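Local coordinates for protein alpha-L-rhamnosidase (PDB 3W5M) that hydrolyses terminal non-reducing alpha-L-rhamnose residues of plant flavonoids and arabinogalactan-protein gum arabic, and binds L-rhamnose through a calcium-dependent carbohydrate-binding module, at residues A42-V47 / S89-D94; A178-A183 / S227-G232; P312-S317 / Y407-S412; E991-A996 / A1012-A1017. All blocks are in the same frame, centred on the assembly; numbering follows the deposited sequence.

Contact 1 (A42-V47 / S89-D94)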
loop_
_atom_site.group_PDB
_atom_site.type_symbol
_atom_site.label_atom_id
_atom_site.label_comp_id
_atom_site.label_asym_id
_atom_site.label_seq_id
_atom_site.Cartn_x
_atom_site.Cartn_y
_atom_site.Cartn_z
ATOM N N ALA A 42 -32.918 12.622 -20.382
ATOM C CA ALA A 42 -33.633 12.039 -19.241
ATOM C C ALA A 42 -33.144 10.648 -18.934
ATOM O O ALA A 42 -32.548 10.010 -19.802
ATOM C CB ALA A 42 -35.139 12.019 -19.535
ATOM N N TYR A 43 -33.416 10.159 -17.721
ATOM C CA TYR A 43 -33.140 8.756 -17.383
ATOM C C TYR A 43 -34.258 8.203 -16.530
ATOM O O TYR A 43 -35.037 8.953 -15.961
ATOM C CB TYR A 43 -31.806 8.611 -16.624
ATOM C CG TYR A 43 -31.791 9.275 -15.253
ATOM C CD1 TYR A 43 -32.264 8.593 -14.122
ATOM C CD2 TYR A 43 -31.283 10.566 -15.076
ATOM C CE1 TYR A 43 -32.252 9.178 -12.868
ATOM C CE2 TYR A 43 -31.263 11.158 -13.808
ATOM C CZ TYR A 43 -31.767 10.460 -12.716
ATOM O OH TYR A 43 -31.753 11.015 -11.452
ATOM N N GLN A 44 -34.308 6.889 -16.422
ATOM C CA GLN A 44 -35.228 6.239 -15.520
ATOM C C GLN A 44 -34.585 5.017 -14.959
ATOM O O GLN A 44 -34.164 4.134 -15.716
ATOM C CB GLN A 44 -36.518 5.832 -16.250
ATOM C CG GLN A 44 -37.462 4.957 -15.427
ATOM C CD GLN A 44 -38.743 4.610 -16.177
ATOM O OE1 GLN A 44 -38.795 4.706 -17.405
ATOM N NE2 GLN A 44 -39.770 4.172 -15.440
ATOM N N VAL A 45 -34.555 4.931 -13.622
ATOM C CA VAL A 45 -33.980 3.784 -12.951
ATOM C C VAL A 45 -35.050 2.942 -12.273
ATOM O O VAL A 45 -35.939 3.471 -11.628
ATOM C CB VAL A 45 -32.921 4.213 -11.900
ATOM C CG1 VAL A 45 -32.435 3.000 -11.105
ATOM C CG2 VAL A 45 -31.779 4.971 -12.567
ATOM N N ARG A 46 -34.959 1.635 -12.431
ATOM C CA ARG A 46 -35.821 0.733 -11.669
ATOM C C ARG A 46 -34.988 -0.210 -10.858
ATOM O O ARG A 46 -33.945 -0.648 -11.318
ATOM C CB ARG A 46 -36.685 -0.094 -12.598
ATOM C CG ARG A 46 -37.722 0.693 -13.352
ATOM C CD ARG A 46 -38.369 -0.259 -14.327
ATOM N NE ARG A 46 -39.605 0.296 -14.856
ATOM C CZ ARG A 46 -40.326 -0.286 -15.804
ATOM N NH1 ARG A 46 -39.931 -1.441 -16.342
ATOM N NH2 ARG A 46 -41.431 0.307 -16.214
ATOM N N VAL A 47 -35.471 -0.527 -9.656
ATOM C CA VAL A 47 -34.815 -1.450 -8.744
ATOM C C VAL A 47 -35.883 -2.416 -8.249
ATOM O O VAL A 47 -36.992 -1.989 -7.909
ATOM C CB VAL A 47 -34.196 -0.715 -7.513
ATOM C CG1 VAL A 47 -33.391 -1.683 -6.661
ATOM C CG2 VAL A 47 -33.359 0.482 -7.925
ATOM N N SER A 89 -31.881 -1.693 -13.435
ATOM C CA SER A 89 -31.846 -1.472 -14.845
ATOM C C SER A 89 -32.102 0.000 -15.038
ATOM O O SER A 89 -32.798 0.625 -14.250
ATOM C CB SER A 89 -32.945 -2.296 -15.518
ATOM O OG SER A 89 -32.735 -2.359 -16.915
ATOM N N VAL A 90 -31.527 0.557 -16.088
ATOM C CA VAL A 90 -31.757 1.954 -16.441
ATOM C C VAL A 90 -32.000 2.056 -17.963
ATOM O O VAL A 90 -31.555 1.195 -18.749
ATOM C CB VAL A 90 -30.553 2.849 -16.011
ATOM C CG1 VAL A 90 -29.256 2.445 -16.716
ATOM C CG2 VAL A 90 -30.834 4.318 -16.228
ATOM N N ARG A 91 -32.719 3.095 -18.349
ATOM C CA ARG A 91 -32.888 3.465 -19.746
ATOM C C ARG A 91 -32.830 4.965 -19.793
ATOM O O ARG A 91 -33.052 5.637 -18.784
ATOM C CB ARG A 91 -34.207 2.938 -20.349
ATOM C CG ARG A 91 -35.468 3.496 -19.719
ATOM C CD ARG A 91 -36.637 3.286 -20.668
ATOM N NE ARG A 91 -37.901 3.650 -20.048
ATOM C CZ ARG A 91 -39.088 3.351 -20.563
ATOM N NH1 ARG A 91 -39.151 2.675 -21.705
ATOM N NH2 ARG A 91 -40.201 3.730 -19.933
ATOM N N VAL A 92 -32.474 5.496 -20.954
ATOM C CA VAL A 92 -32.319 6.929 -21.099
ATOM C C VAL A 92 -33.020 7.394 -22.363
ATOM O O VAL A 92 -33.324 6.586 -23.258
ATOM C CB VAL A 92 -30.821 7.313 -21.223
ATOM C CG1 VAL A 92 -30.027 6.880 -19.996
ATOM C CG2 VAL A 92 -30.226 6.697 -22.477
ATOM N N TRP A 93 -33.227 8.698 -22.426
ATOM C CA TRP A 93 -33.753 9.391 -23.588
ATOM C C TRP A 93 -32.666 10.312 -24.140
ATOM O O TRP A 93 -32.079 11.115 -23.394
ATOM C CB TRP A 93 -34.996 10.203 -23.199
ATOM C CG TRP A 93 -36.197 9.327 -22.883
ATOM C CD1 TRP A 93 -37.267 9.072 -23.710
ATOM C CD2 TRP A 93 -36.450 8.590 -21.665
ATOM N NE1 TRP A 93 -38.152 8.221 -23.086
ATOM C CE2 TRP A 93 -37.678 7.911 -21.835
ATOM C CE3 TRP A 93 -35.760 8.440 -20.451
ATOM C CZ2 TRP A 93 -38.226 7.087 -20.832
ATOM C CZ3 TRP A 93 -36.302 7.625 -19.465
ATOM C CH2 TRP A 93 -37.527 6.968 -19.654
ATOM N N ASP A 94 -32.385 10.184 -25.437
ATOM C CA ASP A 94 -31.444 11.092 -26.114
ATOM C C ASP A 94 -32.053 12.493 -26.239
ATOM O O ASP A 94 -33.183 12.708 -25.828
ATOM C CB ASP A 94 -31.004 10.524 -27.472
ATOM C CG ASP A 94 -32.181 10.214 -28.400
ATOM O OD1 ASP A 94 -33.185 10.960 -28.379
ATOM O OD2 ASP A 94 -32.100 9.218 -29.157
#
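Q44 and R91 face each other across two antiparallel strands, and their side chains run out side by side. The amide oxygen Q44 OE1 accepts from R91 NE at 3.0 Å and from R91 NH2 at 3.1 Å; it lies in the guanidinium plane, although the amide itself is turned 41° from that plane. CG of Q44 stands anti to the backbone N (chi1 171°) and the chain beyond it is extended, which carries the amide out to the arginine. The other end of the amide, NE2, bonds to D61. Backbone hydrogen bonds link the pairs R46–S89, Q44–R91 and A42–W93; W93 N to A42 O measures 3.0 Å, while the return bond from A42 N is weak. These are the two central strands, 40-48 and 85-94, of a four-stranded sheet in the N-terminal immunoglobulin-like domain. On the face of Q44 and R91, the W93 indole turns its edge to the neighbouring strand: W93 CE3 meets A42 CB at 3.7 Å and W93 CZ3 meets Q44 CB at 3.7 Å. W102 packs against Q44, R46, S89 and R91. On the other face V45 CG2 meets V90 CG2 at 3.8 Å, and W29 of strand 26-32 touches V90 and V92.

Contact 2 (A178-A183 / S227-G232). With CA (calcium ion), chain B.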
loop_
_atom_site.group_PDB
_atom_site.type_symbol
_atom_site.label_atom_id
_atom_site.label_comp_id
_atom_site.label_asym_id
_atom_site.label_seq_id
_atom_site.Cartn_x
_atom_site.Cartn_y
_atom_site.Cartn_z
ATOM N N ALA A 178 20.436 -9.863 26.347
ATOM C CA ALA A 178 21.494 -9.305 27.202
ATOM C C ALA A 178 21.625 -7.821 26.990
ATOM O O ALA A 178 21.445 -7.338 25.881
ATOM C CB ALA A 178 22.840 -9.978 26.941
ATOM N N ASP A 179 21.939 -7.131 28.074
ATOM C CA ASP A 179 22.455 -5.776 28.035
ATOM C C ASP A 179 23.984 -5.909 28.215
ATOM O O ASP A 179 24.442 -6.056 29.352
ATOM C CB ASP A 179 21.842 -5.022 29.224
ATOM C CG ASP A 179 22.235 -3.537 29.254
ATOM O OD1 ASP A 179 23.234 -3.195 28.623
ATOM O OD2 ASP A 179 21.576 -2.745 29.942
ATOM N N ASN A 180 24.805 -5.860 27.152
ATOM C CA ASN A 180 24.412 -5.510 25.783
ATOM C C ASN A 180 24.420 -6.621 24.758
ATOM O O ASN A 180 23.596 -6.607 23.838
ATOM C CB ASN A 180 25.314 -4.380 25.266
ATOM C CG ASN A 180 25.082 -3.102 26.024
ATOM O OD1 ASN A 180 25.826 -2.772 26.956
ATOM N ND2 ASN A 180 23.990 -2.411 25.688
ATOM N N VAL A 181 25.348 -7.566 24.891
ATOM C CA VAL A 181 25.430 -8.664 23.907
ATOM C C VAL A 181 25.779 -9.992 24.567
ATOM O O VAL A 181 26.271 -10.019 25.710
ATOM C CB VAL A 181 26.480 -8.399 22.790
ATOM C CG1 VAL A 181 26.076 -7.218 21.912
ATOM C CG2 VAL A 181 27.884 -8.213 23.364
ATOM N N TYR A 182 25.562 -11.087 23.835
ATOM C CA TYR A 182 25.812 -12.424 24.370
ATOM C C TYR A 182 26.302 -13.378 23.275
ATOM O O TYR A 182 26.113 -13.116 22.084
ATOM C CB TYR A 182 24.560 -12.985 25.048
ATOM C CG TYR A 182 23.399 -13.152 24.099
ATOM C CD1 TYR A 182 23.304 -14.272 23.279
ATOM C CD2 TYR A 182 22.411 -12.174 23.993
ATOM C CE1 TYR A 182 22.256 -14.421 22.382
ATOM C CE2 TYR A 182 21.351 -12.318 23.106
ATOM C CZ TYR A 182 21.279 -13.452 22.305
ATOM O OH TYR A 182 20.241 -13.588 21.414
ATOM N N ALA A 183 26.948 -14.470 23.689
ATOM C CA ALA A 183 27.195 -15.622 22.810
ATOM C C ALA A 183 26.955 -16.863 23.670
ATOM O O ALA A 183 27.594 -17.038 24.705
ATOM C CB ALA A 183 28.616 -15.601 22.270
ATOM N N SER A 227 28.761 -9.154 27.174
ATOM C CA SER A 227 29.588 -7.952 27.232
ATOM C C SER A 227 28.743 -6.721 27.493
ATOM O O SER A 227 27.641 -6.575 26.947
ATOM C CB SER A 227 30.392 -7.778 25.942
ATOM O OG SER A 227 31.232 -8.912 25.752
ATOM N N ASN A 228 29.266 -5.831 28.327
ATOM C CA ASN A 228 28.610 -4.544 28.566
ATOM C C ASN A 228 29.350 -3.519 27.722
ATOM O O ASN A 228 30.585 -3.459 27.772
ATOM C CB ASN A 228 28.701 -4.205 30.051
ATOM C CG ASN A 228 27.959 -2.918 30.431
ATOM O OD1 ASN A 228 27.074 -2.451 29.725
ATOM N ND2 ASN A 228 28.328 -2.358 31.579
ATOM N N ALA A 229 28.605 -2.728 26.947
ATOM C CA ALA A 229 29.191 -1.847 25.913
ATOM C C ALA A 229 29.815 -0.565 26.453
ATOM O O ALA A 229 30.715 0.029 25.833
ATOM C CB ALA A 229 28.145 -1.516 24.866
ATOM N N SER A 230 29.339 -0.121 27.604
ATOM C CA SER A 230 29.871 1.067 28.232
ATOM C C SER A 230 29.551 1.002 29.716
ATOM O O SER A 230 28.715 0.201 30.141
ATOM C CB SER A 230 29.230 2.312 27.613
ATOM O OG SER A 230 27.838 2.265 27.829
ATOM N N VAL A 231 30.198 1.848 30.506
ATOM C CA VAL A 231 29.933 1.885 31.935
ATOM C C VAL A 231 28.470 2.257 32.170
ATOM O O VAL A 231 27.987 3.289 31.685
ATOM C CB VAL A 231 30.887 2.862 32.663
ATOM C CG1 VAL A 231 30.509 3.004 34.131
ATOM C CG2 VAL A 231 32.320 2.379 32.548
ATOM N N GLY A 232 27.776 1.407 32.924
ATOM C CA GLY A 232 26.348 1.505 33.124
ATOM C C GLY A 232 25.789 0.103 33.294
ATOM O O GLY A 232 26.569 -0.835 33.471
HETATM CA CA CA B . 24.942 -1.679 29.173
HETATM O O HOH W 1 22.717 -0.349 29.597
HETATM O O HOH W 2 24.211 0.103 27.439
HETATM O O HOH W 3 25.910 0.403 29.923
#
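The flat end groups of D179, N180 and N228 converge on one calcium ion, each presenting its OD1 atom. The D179 and N228 side chains lie side by side and point the same way, but the carboxylate and amide planes are 85° apart. Against the N180 amide comes the loop after strand 218-227: A229 N donates to N180 OD1 at 2.8 Å from 37° above the amide plane, and A229 CB packs 3.6 Å from N180 CG. N180 OD1 is therefore shared by the metal, at 2.6 Å, and a backbone N-H. This is the calcium site of the CBM67 module, a beta-sandwich, set where strand 171-179 passes into strand 181-186. The passage contains a cis peptide between D179 and N180 and a classic beta bulge, in which S227 O accepts from both N180 N and V181 N. The carbonyl oxygen of P233 and three waters complete the coordination of the ion. Calcium is needed for the binding of L-rhamnose, in which D179, N180 and nearby W203 share. The second carboxylate oxygen, D179 OD2, bonds to W292 and accepts from a calcium-bound water at 2.7 Å. CG of N228 is anti to its backbone N (chi1 -176°); beyond it, N228 OD1 meets the ion at 2.3 Å while N228 ND2 donates to G232 O at 3.0 Å.

Contact 3 (P312-S317 / Y407-S412)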
loop_
_atom_site.group_PDB
_atom_site.type_symbol
_atom_site.label_atom_id
_atom_site.label_comp_id
_atom_site.label_asym_id
_atom_site.label_seq_id
_atom_site.Cartn_x
_atom_site.Cartn_y
_atom_site.Cartn_z
ATOM N N PRO A 312 -28.398 -28.823 7.662
ATOM C CA PRO A 312 -29.467 -29.758 7.273
ATOM C C PRO A 312 -29.359 -30.237 5.828
ATOM O O PRO A 312 -28.726 -29.573 5.005
ATOM C CB PRO A 312 -30.742 -28.927 7.466
ATOM C CG PRO A 312 -30.297 -27.518 7.281
ATOM C CD PRO A 312 -28.918 -27.461 7.882
ATOM N N HIS A 313 -29.982 -31.379 5.523
ATOM C CA HIS A 313 -30.109 -31.845 4.136
ATOM C C HIS A 313 -31.309 -31.184 3.468
ATOM O O HIS A 313 -32.370 -31.802 3.303
ATOM C CB HIS A 313 -30.242 -33.378 4.066
ATOM C CG HIS A 313 -29.063 -34.109 4.623
ATOM N ND1 HIS A 313 -28.125 -34.727 3.822
ATOM C CD2 HIS A 313 -28.661 -34.311 5.902
ATOM C CE1 HIS A 313 -27.194 -35.276 4.584
ATOM N NE2 HIS A 313 -27.497 -35.040 5.849
ATOM N N LYS A 314 -31.142 -29.912 3.116
ATOM C CA LYS A 314 -32.144 -29.143 2.401
ATOM C C LYS A 314 -31.432 -28.410 1.317
ATOM O O LYS A 314 -30.237 -28.147 1.421
ATOM C CB LYS A 314 -32.755 -28.054 3.290
ATOM C CG LYS A 314 -33.606 -28.518 4.433
ATOM C CD LYS A 314 -34.113 -27.281 5.143
ATOM C CE LYS A 314 -34.650 -27.634 6.505
ATOM N NZ LYS A 314 -35.118 -26.404 7.204
ATOM N N LYS A 315 -32.189 -28.005 0.309
ATOM C CA LYS A 315 -31.670 -27.238 -0.801
ATOM C C LYS A 315 -31.241 -25.823 -0.336
ATOM O O LYS A 315 -32.032 -25.092 0.244
ATOM C CB LYS A 315 -32.732 -27.172 -1.901
ATOM C CG LYS A 315 -32.431 -26.225 -3.050
ATOM C CD LYS A 315 -31.232 -26.676 -3.879
ATOM C CE LYS A 315 -31.129 -25.865 -5.163
ATOM N NZ LYS A 315 -32.271 -26.141 -6.079
ATOM N N VAL A 316 -29.979 -25.483 -0.586
ATOM C CA VAL A 316 -29.403 -24.166 -0.256
ATOM C C VAL A 316 -29.796 -23.175 -1.329
ATOM O O VAL A 316 -29.640 -23.443 -2.529
ATOM C CB VAL A 316 -27.861 -24.244 -0.160
ATOM C CG1 VAL A 316 -27.236 -22.864 0.030
ATOM C CG2 VAL A 316 -27.446 -25.197 0.949
ATOM N N SER A 317 -30.333 -22.033 -0.911
ATOM C CA SER A 317 -30.602 -20.966 -1.843
ATOM C C SER A 317 -29.429 -19.991 -1.920
ATOM O O SER A 317 -29.209 -19.386 -2.967
ATOM C CB SER A 317 -31.918 -20.235 -1.502
ATOM O OG SER A 317 -31.872 -19.706 -0.181
ATOM N N TYR A 407 -31.921 -21.300 3.142
ATOM C CA TYR A 407 -32.461 -22.489 2.496
ATOM C C TYR A 407 -33.726 -22.134 1.697
ATOM O O TYR A 407 -34.391 -21.130 1.996
ATOM C CB TYR A 407 -32.694 -23.568 3.558
ATOM C CG TYR A 407 -31.396 -24.118 4.096
ATOM C CD1 TYR A 407 -30.647 -25.042 3.346
ATOM C CD2 TYR A 407 -30.889 -23.704 5.327
ATOM C CE1 TYR A 407 -29.445 -25.543 3.815
ATOM C CE2 TYR A 407 -29.682 -24.204 5.807
ATOM C CZ TYR A 407 -28.965 -25.131 5.032
ATOM O OH TYR A 407 -27.765 -25.649 5.476
ATOM N N ALA A 408 -34.014 -22.924 0.656
ATOM C CA ALA A 408 -35.112 -22.650 -0.250
ATOM C C ALA A 408 -36.457 -22.650 0.466
ATOM O O ALA A 408 -37.356 -21.963 0.030
ATOM C CB ALA A 408 -35.130 -23.612 -1.459
ATOM N N ASP A 409 -36.581 -23.372 1.577
ATOM C CA ASP A 409 -37.822 -23.330 2.386
ATOM C C ASP A 409 -37.963 -22.065 3.257
ATOM O O ASP A 409 -38.906 -21.963 4.053
ATOM C CB ASP A 409 -37.999 -24.594 3.251
ATOM C CG ASP A 409 -36.965 -24.705 4.356
ATOM O OD1 ASP A 409 -36.069 -23.833 4.455
ATOM O OD2 ASP A 409 -37.040 -25.662 5.158
ATOM N N GLY A 410 -37.009 -21.144 3.111
ATOM C CA GLY A 410 -36.986 -19.868 3.831
ATOM C C GLY A 410 -36.312 -19.917 5.192
ATOM O O GLY A 410 -36.260 -18.887 5.878
ATOM N N THR A 411 -35.833 -21.091 5.616
ATOM C CA THR A 411 -35.097 -21.216 6.890
ATOM C C THR A 411 -33.621 -20.841 6.693
ATOM O O THR A 411 -33.151 -20.680 5.556
ATOM C CB THR A 411 -35.151 -22.627 7.490
ATOM O OG1 THR A 411 -34.521 -23.570 6.591
ATOM C CG2 THR A 411 -36.597 -23.052 7.785
ATOM N N SER A 412 -32.905 -20.685 7.795
ATOM C CA SER A 412 -31.476 -20.373 7.716
ATOM C C SER A 412 -30.681 -20.854 8.913
ATOM O O SER A 412 -31.227 -21.225 9.959
ATOM C CB SER A 412 -31.279 -18.870 7.468
ATOM O OG SER A 412 -31.761 -18.154 8.551
HETATM O O HOH W 4 -26.954 -27.730 4.159
HETATM O O HOH W 5 -35.022 -25.826 1.473
#
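P312 lies over one face of the Y407 ring, its CG 4.0 Å from the ring centroid in a CH-pi contact. The two side chains stand obliquely to each other at the rim of a beta-sandwich. Residues 312-317 carry the chain from strand 303-311 of one sheet to strand 316-326 of another, and residues 407-412 form the hairpin turn between strands 398-407 and 412-416. Y407 CG is anti to its carbonyl carbon (chi1 -70°). The oxygen K315 O is at the ring edge, in plane, 3.4 Å from Y407 CD1, and V316 CG2 approaches Y407 CE1 obliquely at 3.5 Å. V316 also touches V405, T362 and V365. At the phenol end, a water accepts from Y407 OH and donates to P312 O, tying ring and proline together. Only one direct backbone hydrogen bond joins the segments, A408 N to K315 O.

K314 leans over the turn instead. Its chain, extended beyond CG, crosses the side chains of D409 and T411 at about a right angle, and NZ forms a salt bridge with D409 OD2 on that oxygen's syn lone pair. G410 N to Y407 O closes the type I turn that runs from Y407 to G410; overlapping it, D409 OD1 accepts from T411 N in an Asx turn and also from the threonine hydroxyl. T411 OG1 donates to D409 OD1 at 2.7 Å and itself receives K314 NZ at 3.0 Å.

Contact 4 (E991-A996 / A1012-A1017)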
loop_
_atom_site.group_PDB
_atom_site.type_symbol
_atom_site.label_atom_id
_atom_site.label_comp_id
_atom_site.label_asym_id
_atom_site.label_seq_id
_atom_site.Cartn_x
_atom_site.Cartn_y
_atom_site.Cartn_z
ATOM N N GLU A 991 -13.326 19.789 -26.837
ATOM C CA GLU A 991 -12.704 20.915 -27.507
ATOM C C GLU A 991 -11.399 20.412 -28.102
ATOM O O GLU A 991 -10.538 19.934 -27.382
ATOM C CB GLU A 991 -12.441 22.010 -26.509
ATOM C CG GLU A 991 -11.761 23.229 -27.087
ATOM C CD GLU A 991 -11.428 24.226 -26.000
ATOM O OE1 GLU A 991 -10.395 24.029 -25.310
ATOM O OE2 GLU A 991 -12.210 25.188 -25.832
ATOM N N VAL A 992 -11.268 20.504 -29.420
ATOM C CA VAL A 992 -10.150 19.910 -30.128
ATOM C C VAL A 992 -9.283 21.032 -30.692
ATOM O O VAL A 992 -9.804 21.988 -31.264
ATOM C CB VAL A 992 -10.639 18.975 -31.241
ATOM C CG1 VAL A 992 -9.471 18.311 -31.962
ATOM C CG2 VAL A 992 -11.560 17.907 -30.658
ATOM N N TRP A 993 -7.973 20.921 -30.478
ATOM C CA TRP A 993 -6.992 21.882 -30.992
ATOM C C TRP A 993 -6.106 21.182 -32.001
ATOM O O TRP A 993 -5.443 20.197 -31.660
ATOM C CB TRP A 993 -6.116 22.400 -29.871
ATOM C CG TRP A 993 -6.838 23.090 -28.800
ATOM C CD1 TRP A 993 -7.811 22.570 -27.989
ATOM C CD2 TRP A 993 -6.640 24.446 -28.375
ATOM N NE1 TRP A 993 -8.235 23.520 -27.086
ATOM C CE2 TRP A 993 -7.537 24.681 -27.300
ATOM C CE3 TRP A 993 -5.799 25.486 -28.800
ATOM C CZ2 TRP A 993 -7.615 25.913 -26.642
ATOM C CZ3 TRP A 993 -5.880 26.712 -28.148
ATOM C CH2 TRP A 993 -6.785 26.915 -27.076
ATOM N N ILE A 994 -6.092 21.677 -33.238
ATOM C CA ILE A 994 -5.299 21.055 -34.295
ATOM C C ILE A 994 -4.262 22.049 -34.799
ATOM O O ILE A 994 -4.643 23.033 -35.432
ATOM C CB ILE A 994 -6.176 20.637 -35.499
ATOM C CG1 ILE A 994 -7.409 19.858 -35.046
ATOM C CG2 ILE A 994 -5.360 19.839 -36.515
ATOM C CD1 ILE A 994 -7.111 18.431 -34.638
ATOM N N PRO A 995 -2.954 21.810 -34.518
ATOM C CA PRO A 995 -1.919 22.715 -35.035
ATOM C C PRO A 995 -2.016 22.845 -36.552
ATOM O O PRO A 995 -2.124 21.833 -37.269
ATOM C CB PRO A 995 -0.593 22.050 -34.607
ATOM C CG PRO A 995 -0.955 20.682 -34.116
ATOM C CD PRO A 995 -2.377 20.779 -33.634
ATOM N N ALA A 996 -2.029 24.091 -37.023
ATOM C CA ALA A 996 -2.167 24.370 -38.449
ATOM C C ALA A 996 -1.484 25.673 -38.835
ATOM O O ALA A 996 -1.710 26.707 -38.195
ATOM C CB ALA A 996 -3.640 24.403 -38.848
ATOM N N ALA A 1012 -9.116 30.474 -34.243
ATOM C CA ALA A 1012 -7.679 30.228 -34.284
ATOM C C ALA A 1012 -7.037 30.772 -33.002
ATOM O O ALA A 1012 -7.378 31.862 -32.529
ATOM C CB ALA A 1012 -7.056 30.858 -35.520
ATOM N N GLU A 1013 -6.140 29.978 -32.425
ATOM C CA GLU A 1013 -5.366 30.369 -31.251
ATOM C C GLU A 1013 -4.068 29.552 -31.223
ATOM O O GLU A 1013 -4.051 28.384 -31.658
ATOM C CB GLU A 1013 -6.179 30.176 -29.956
ATOM C CG GLU A 1013 -5.662 30.980 -28.770
ATOM C CD GLU A 1013 -6.438 30.753 -27.477
ATOM O OE1 GLU A 1013 -7.646 30.421 -27.522
ATOM O OE2 GLU A 1013 -5.830 30.926 -26.395
ATOM N N ASP A 1014 -2.995 30.188 -30.738
ATOM C CA ASP A 1014 -1.659 29.574 -30.594
ATOM C C ASP A 1014 -1.293 28.570 -31.698
ATOM O O ASP A 1014 -0.779 27.486 -31.409
ATOM C CB ASP A 1014 -1.487 28.909 -29.213
ATOM C CG ASP A 1014 -2.019 29.757 -28.062
ATOM O OD1 ASP A 1014 -2.135 30.994 -28.202
ATOM O OD2 ASP A 1014 -2.321 29.170 -26.998
ATOM N N GLY A 1015 -1.572 28.930 -32.950
ATOM C CA GLY A 1015 -1.147 28.133 -34.103
ATOM C C GLY A 1015 -2.031 26.943 -34.430
ATOM O O GLY A 1015 -1.653 26.076 -35.228
ATOM N N CYS A 1016 -3.210 26.890 -33.810
ATOM C CA CYS A 1016 -4.167 25.824 -34.092
ATOM C C CYS A 1016 -5.601 26.292 -34.337
ATOM O O CYS A 1016 -6.044 27.324 -33.822
ATOM C CB CYS A 1016 -4.141 24.699 -33.033
ATOM S SG CYS A 1016 -3.186 24.943 -31.523
ATOM N N ALA A 1017 -6.302 25.519 -35.154
ATOM C CA ALA A 1017 -7.748 25.600 -35.263
ATOM C C ALA A 1017 -8.342 24.953 -34.008
ATOM O O ALA A 1017 -7.903 23.874 -33.594
ATOM C CB ALA A 1017 -8.218 24.870 -36.512
#
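I994 and A1017 pair closely at the inner end of this contact, whereas the turn residues D1014 and G1015 are exposed. Strand 989-995 here meets the hairpin of strands 1008-1013 and 1016-1021 in one sheet of the C-terminal beta-sandwich, and F978 and F1028 of the facing sheet pack on I994. The tight part is antiparallel: I994 N donates to A1017 O at 2.9 Å, and A1017 N returns a bond to I994 O. The C1016 sulfur nearly eclipses its backbone N (chi1 9°), an unusual torsion that is best treated as doubtful. As modelled, C1016 SG lies in the plane of the W993 indole, at its edge, 3.8 Å from W993 CE3 in a sulfur-aromatic contact.

Farther out, the packing gives way to charge. CH2 of W993 is 3.6 Å from E1013 OE1, the carboxylate lying obliquely to the ring with the two planes 62° apart. E1013 OE1 also pairs with R1011, and D1014 OD2 with R946, whose guanidinium makes a cation-pi contact with W993. D1014 and G1015 form the exposed tip of a type I' turn, held by reciprocal backbone bonds between E1013 and C1016. On the five-membered ring, W993 NE1 donates to E991 OE1 at 2.8 Å, meeting the oxygen from above the carboxylate plane. The turn rejoins the strand end through a short, straight bond, A996 N to G1015 O at 2.7 Å.

The four contacts follow one another along the chain, each closing before the next opens, and none touches another. Contact 2 alone holds a ligand, the calcium of the rhamnose-binding module; the other three lie away from the known binding and catalytic residues, including the probable proton donor E636 and acceptor E895. Contact 2 is also remote from the other contacts: its centre is about 76 Å from that of contact 1 and about 75 Å from that of contact 4, on opposite sides of the chain's centre, and about 67 Å from that of contact 3. Contact 1 is nearer to contacts 3 and 4, with closest atoms about 19 and 20 Å away. Contacts 3 and 4 have centres about 67 Å apart.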